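Local coordinates for protein MdcE (Pseudomonas aeruginosa, PDB 5VIP) that probably acts as the gamma subunit of a biotin-independent malonate decarboxylase, with a likely transferase activity, at residues I172-P177 with L227-V232; I110-S115 with V153-S158. All blocks are in the same frame, centred on the assembly; numbering follows the deposited sequence.

In the fold
The mixed main sheet of this subunit illustrates how the C-terminal ends of neighbouring strands are tied together. Following the chain from the N terminus, strand 106-113 runs into interaction 2, which closes a largely helical loop when the chain returns through strand 148-152, turns a corner and pairs 153-158 with 110-115. Only later does strand 170-174 open interaction 1, closed by strand 225-227, outermost within this chain, and the loop after it. The two loops therefore follow in series, neither nesting nor crossing. Interaction 2 joins the main sheet to the small sheet of 155-157 and 180-182; interaction 1 adds the last strand. They touch where L174 CD1 packs on V153 CG1.

Interaction 1: I172-P177 with L227-V232; sequences IALHDP and LPVETV
H175 N donates to L227 O at 2.7 Å in a nearly straight bond. A second bond runs from L227 N to A173 O at 2.9 Å. The two bonds bracket L174 and form a parallel beta bridge, by which strand 225-227 joins the main mixed sheet as its outermost strand within the chain. The amide of H175 reaches the L227 carbonyl from above its plane, 52° out of it, and the same L227 O receives a CA-H...O contact from L174 CA at 3.3 Å.

Beyond the bridge a single water takes over. H175 is the centre of an inverse gamma turn, and a water donating to H175 O at 2.6 Å also accepts from V229 N, so that one molecule carries the connection onward. The imidazole leads away, its NE2 bonded to D215.

Beside the bridge the packing is aliphatic. I172 CG2 lies 3.9 Å from L227 CD1, and both side chains also reach C246 of helix 237-254. L174 divides its two methyls: CD2 meets V229 CG1 at 3.8 Å, the side chains crossing at about a right angle, while CD1 lies near V232 CG2. W28 of helix 24-33 packs on L174 as well.

At the far end, D176 and V232 approach from opposite directions. With CG anti to the backbone N (chi1 170°), the D176 carboxylate reaches both valine methyls. Its OD2 forms a salt bridge with R24 and accepts a hydrogen bond from G178 N, while D176 OD1 comes to 3.5 Å from V232 CG1.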
loop_
_atom_site.group_PDB
_atom_site.type_symbol
_atom_site.label_atom_id
_atom_site.label_comp_id
_atom_site.label_asym_id
_atom_site.label_seq_id
_atom_site.Cartn_x
_atom_site.Cartn_y
_atom_site.Cartn_z
ATOM N N ILE A 172 0.055 -10.661 13.830
ATOM C CA ILE A 172 0.607 -11.800 14.566
ATOM C C ILE A 172 1.442 -12.638 13.621
ATOM O O ILE A 172 0.984 -12.978 12.532
ATOM C CB ILE A 172 -0.507 -12.675 15.182
ATOM C CG1 ILE A 172 -1.301 -11.869 16.211
ATOM C CG2 ILE A 172 0.072 -13.977 15.784
ATOM C CD1 ILE A 172 -2.679 -12.461 16.522
ATOM N N ALA A 173 2.671 -12.965 14.015
ATOM C CA ALA A 173 3.526 -13.771 13.161
ATOM C C ALA A 173 3.887 -15.088 13.846
ATOM O O ALA A 173 4.091 -15.120 15.054
ATOM C CB ALA A 173 4.799 -13.004 12.800
ATOM N N LEU A 174 3.972 -16.160 13.070
ATOM C CA LEU A 174 4.571 -17.391 13.568
ATOM C C LEU A 174 6.084 -17.194 13.691
ATOM O O LEU A 174 6.721 -16.580 12.825
ATOM C CB LEU A 174 4.237 -18.569 12.653
ATOM C CG LEU A 174 2.733 -18.770 12.439
ATOM C CD1 LEU A 174 2.449 -20.000 11.615
ATOM C CD2 LEU A 174 2.000 -18.808 13.769
ATOM N N HIS A 175 6.652 -17.682 14.790
ATOM C CA HIS A 175 8.071 -17.503 15.046
ATOM C C HIS A 175 8.815 -18.658 14.395
ATOM O O HIS A 175 9.099 -19.674 15.037
ATOM C CB HIS A 175 8.350 -17.430 16.554
ATOM C CG HIS A 175 9.762 -17.062 16.895
ATOM N ND1 HIS A 175 10.724 -18.001 17.204
ATOM C CD2 HIS A 175 10.374 -15.857 16.982
ATOM C CE1 HIS A 175 11.867 -17.391 17.463
ATOM N NE2 HIS A 175 11.682 -16.090 17.335
ATOM N N ASP A 176 9.124 -18.493 13.115
ATOM C CA ASP A 176 9.670 -19.562 12.281
ATOM C C ASP A 176 10.538 -18.956 11.179
ATOM O O ASP A 176 10.224 -17.871 10.673
ATOM C CB ASP A 176 8.523 -20.387 11.693
ATOM C CG ASP A 176 8.978 -21.360 10.639
ATOM O OD1 ASP A 176 9.408 -22.464 11.014
ATOM O OD2 ASP A 176 8.905 -21.030 9.435
ATOM N N PRO A 177 11.638 -19.637 10.806
ATOM C CA PRO A 177 12.570 -19.073 9.820
ATOM C C PRO A 177 11.971 -18.876 8.432
ATOM O O PRO A 177 12.538 -18.128 7.632
ATOM C CB PRO A 177 13.701 -20.115 9.768
ATOM C CG PRO A 177 13.632 -20.815 11.067
ATOM C CD PRO A 177 12.170 -20.878 11.405
ATOM N N LEU A 227 4.386 -16.110 17.767
ATOM C CA LEU A 227 3.913 -17.406 18.259
ATOM C C LEU A 227 4.777 -18.549 17.761
ATOM O O LEU A 227 4.881 -18.778 16.556
ATOM C CB LEU A 227 2.478 -17.680 17.809
ATOM C CG LEU A 227 1.317 -16.804 18.264
ATOM C CD1 LEU A 227 0.024 -17.383 17.693
ATOM C CD2 LEU A 227 1.259 -16.724 19.784
ATOM N N PRO A 228 5.383 -19.297 18.686
ATOM C CA PRO A 228 6.104 -20.482 18.225
ATOM C C PRO A 228 5.130 -21.609 17.898
ATOM O O PRO A 228 4.068 -21.685 18.509
ATOM C CB PRO A 228 6.998 -20.839 19.420
ATOM C CG PRO A 228 6.272 -20.303 20.611
ATOM C CD PRO A 228 5.535 -19.063 20.134
ATOM N N VAL A 229 5.481 -22.458 16.935
ATOM C CA VAL A 229 4.641 -23.594 16.565
ATOM C C VAL A 229 5.501 -24.861 16.403
ATOM O O VAL A 229 6.696 -24.770 16.106
ATOM C CB VAL A 229 3.843 -23.315 15.254
ATOM C CG1 VAL A 229 2.879 -22.148 15.455
ATOM C CG2 VAL A 229 4.785 -23.011 14.101
ATOM N N GLU A 230 4.897 -26.035 16.588
ATOM C CA GLU A 230 5.643 -27.302 16.475
ATOM C C GLU A 230 5.884 -27.734 15.033
ATOM O O GLU A 230 7.001 -28.125 14.668
ATOM C CB GLU A 230 4.922 -28.442 17.213
ATOM C CG GLU A 230 4.315 -28.066 18.544
ATOM C CD GLU A 230 3.374 -29.146 19.099
ATOM O OE1 GLU A 230 3.469 -30.315 18.659
ATOM O OE2 GLU A 230 2.545 -28.821 19.986
ATOM N N THR A 231 4.821 -27.717 14.232
ATOM C CA THR A 231 4.902 -28.110 12.834
ATOM C C THR A 231 4.257 -27.002 12.014
ATOM O O THR A 231 3.043 -26.981 11.801
ATOM C CB THR A 231 4.202 -29.455 12.547
ATOM O OG1 THR A 231 2.869 -29.418 13.061
ATOM C CG2 THR A 231 4.951 -30.618 13.202
ATOM N N VAL A 232 5.088 -26.074 11.573
ATOM C CA VAL A 232 4.627 -24.881 10.883
ATOM C C VAL A 232 3.976 -25.200 9.528
ATOM O O VAL A 232 3.065 -24.493 9.094
ATOM C CB VAL A 232 5.804 -23.901 10.693
ATOM C CG1 VAL A 232 6.882 -24.521 9.818
ATOM C CG2 VAL A 232 5.323 -22.585 10.115
HETATM O O HOH W 1 8.176 -21.867 16.162
#

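Interaction 2: I110-S115 with V153-S158; sequences IVDVPS and VGKAMS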
loop_
_atom_site.group_PDB
_atom_site.type_symbol
_atom_site.label_atom_id
_atom_site.label_comp_id
_atom_site.label_asym_id
_atom_site.label_seq_id
_atom_site.Cartn_x
_atom_site.Cartn_y
_atom_site.Cartn_z
ATOM N N ILE A 110 -4.767 -14.530 6.349
ATOM C CA ILE A 110 -3.697 -15.486 6.478
ATOM C C ILE A 110 -2.677 -15.178 5.400
ATOM O O ILE A 110 -2.965 -15.270 4.203
ATOM C CB ILE A 110 -4.203 -16.931 6.342
ATOM C CG1 ILE A 110 -5.240 -17.217 7.431
ATOM C CG2 ILE A 110 -3.040 -17.893 6.398
ATOM C CD1 ILE A 110 -5.976 -18.539 7.247
ATOM N N VAL A 111 -1.480 -14.805 5.827
ATOM C CA VAL A 111 -0.525 -14.216 4.909
ATOM C C VAL A 111 0.638 -15.153 4.592
ATOM O O VAL A 111 1.442 -15.481 5.459
ATOM C CB VAL A 111 0.031 -12.886 5.472
ATOM C CG1 VAL A 111 1.028 -12.274 4.495
ATOM C CG2 VAL A 111 -1.112 -11.894 5.762
ATOM N N ASP A 112 0.712 -15.578 3.339
ATOM C CA ASP A 112 1.874 -16.293 2.836
ATOM C C ASP A 112 1.968 -16.010 1.348
ATOM O O ASP A 112 1.473 -16.786 0.520
ATOM C CB ASP A 112 1.780 -17.803 3.119
ATOM C CG ASP A 112 2.927 -18.587 2.489
ATOM O OD1 ASP A 112 4.055 -18.040 2.364
ATOM O OD2 ASP A 112 2.693 -19.757 2.105
ATOM N N VAL A 113 2.584 -14.877 1.017
ATOM C CA VAL A 113 2.647 -14.400 -0.359
ATOM C C VAL A 113 4.079 -14.028 -0.710
ATOM O O VAL A 113 4.726 -13.249 0.002
ATOM C CB VAL A 113 1.715 -13.185 -0.576
ATOM C CG1 VAL A 113 0.269 -13.637 -0.601
ATOM C CG2 VAL A 113 1.935 -12.151 0.527
ATOM N N PRO A 114 4.594 -14.604 -1.802
ATOM C CA PRO A 114 6.000 -14.483 -2.195
ATOM C C PRO A 114 6.382 -13.109 -2.743
ATOM O O PRO A 114 7.501 -12.657 -2.511
ATOM C CB PRO A 114 6.146 -15.552 -3.277
ATOM C CG PRO A 114 4.774 -15.701 -3.843
ATOM C CD PRO A 114 3.833 -15.483 -2.704
ATOM N N SER A 115 5.455 -12.470 -3.446
ATOM C CA SER A 115 5.669 -11.165 -4.066
ATOM C C SER A 115 4.408 -10.794 -4.815
ATOM O O SER A 115 3.500 -11.615 -4.949
ATOM C CB SER A 115 6.840 -11.197 -5.041
ATOM O OG SER A 115 6.541 -12.074 -6.118
ATOM N N VAL A 153 2.117 -16.523 8.305
ATOM C CA VAL A 153 2.494 -17.920 8.482
ATOM C C VAL A 153 3.639 -18.271 7.550
ATOM O O VAL A 153 4.239 -19.330 7.682
ATOM C CB VAL A 153 1.302 -18.876 8.247
ATOM C CG1 VAL A 153 0.131 -18.490 9.130
ATOM C CG2 VAL A 153 0.884 -18.889 6.777
ATOM N N GLY A 154 3.966 -17.358 6.632
ATOM C CA GLY A 154 5.055 -17.575 5.701
ATOM C C GLY A 154 5.644 -16.275 5.176
ATOM O O GLY A 154 5.965 -15.379 5.940
ATOM N N LYS A 155 5.790 -16.166 3.865
ATOM C CA LYS A 155 6.350 -14.953 3.290
ATOM C C LYS A 155 5.327 -13.815 3.326
ATOM O O LYS A 155 4.135 -14.018 3.103
ATOM C CB LYS A 155 6.825 -15.203 1.862
ATOM C CG LYS A 155 7.800 -16.368 1.752
ATOM C CD LYS A 155 8.584 -16.334 0.452
ATOM C CE LYS A 155 9.465 -17.579 0.313
ATOM N NZ LYS A 155 8.613 -18.800 0.219
ATOM N N ALA A 156 5.799 -12.623 3.650
ATOM C CA ALA A 156 4.944 -11.444 3.619
ATOM C C ALA A 156 5.719 -10.355 2.908
ATOM O O ALA A 156 6.355 -9.517 3.552
ATOM C CB ALA A 156 4.545 -11.016 5.029
HETATM N N MSE A 157 5.669 -10.373 1.575
HETATM C CA MSE A 157 6.618 -9.605 0.784
HETATM C C MSE A 157 6.021 -8.423 0.023
HETATM O O MSE A 157 5.023 -8.572 -0.671
HETATM C CB MSE A 157 7.300 -10.532 -0.225
HETATM C CG MSE A 157 8.016 -11.695 0.420
HETATM SE SE MSE A 157 9.566 -11.053 1.437
HETATM C CE MSE A 157 10.692 -10.613 -0.070
ATOM N N SER A 158 6.669 -7.267 0.138
ATOM C CA SER A 158 6.492 -6.174 -0.822
ATOM C C SER A 158 5.028 -5.759 -1.027
ATOM O O SER A 158 4.270 -5.636 -0.065
ATOM C CB SER A 158 7.116 -6.592 -2.161
ATOM O OG SER A 158 7.264 -5.486 -3.040
#
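A corner at V153 and G154 carries the chain from the main sheet into the small parallel sheet of strands 155-157 and 180-182. The new strand 155-157 crosses the end of strand 110-113 at 75° while still bonding to V113. At the corner V111 O accepts from V153 N at 3.1 Å and, more weakly, from G154 N. Beyond it V113 N donates to K155 O at 2.7 Å. A weak bond of 3.4 Å joins M157 N to V113 O.

Between these backbone bonds D112 supplies a side-chain acceptor. An extended first torsion (chi1 175°) turns its carboxylate toward the corner. D112 OD1 accepts from K155 N at 3.0 Å, met on the anti side and 23° out of the carboxylate plane. V153 CG2 packs on D112 CB and I110 CG2, while V111 CG1 meets A156 CB at 3.8 Å, and both side chains also touch F161 of helix 158-163. CB and CG of selenomethionine M157 both approach P114 O to 3.1 Å, a tight fit.

With OD2 bonded to G25 N, both carboxylate oxygens of D112 accept backbone N-H groups, which should restrain its rotation; in effect OD1 takes a place that a main-chain carbonyl would fill in a regular ladder.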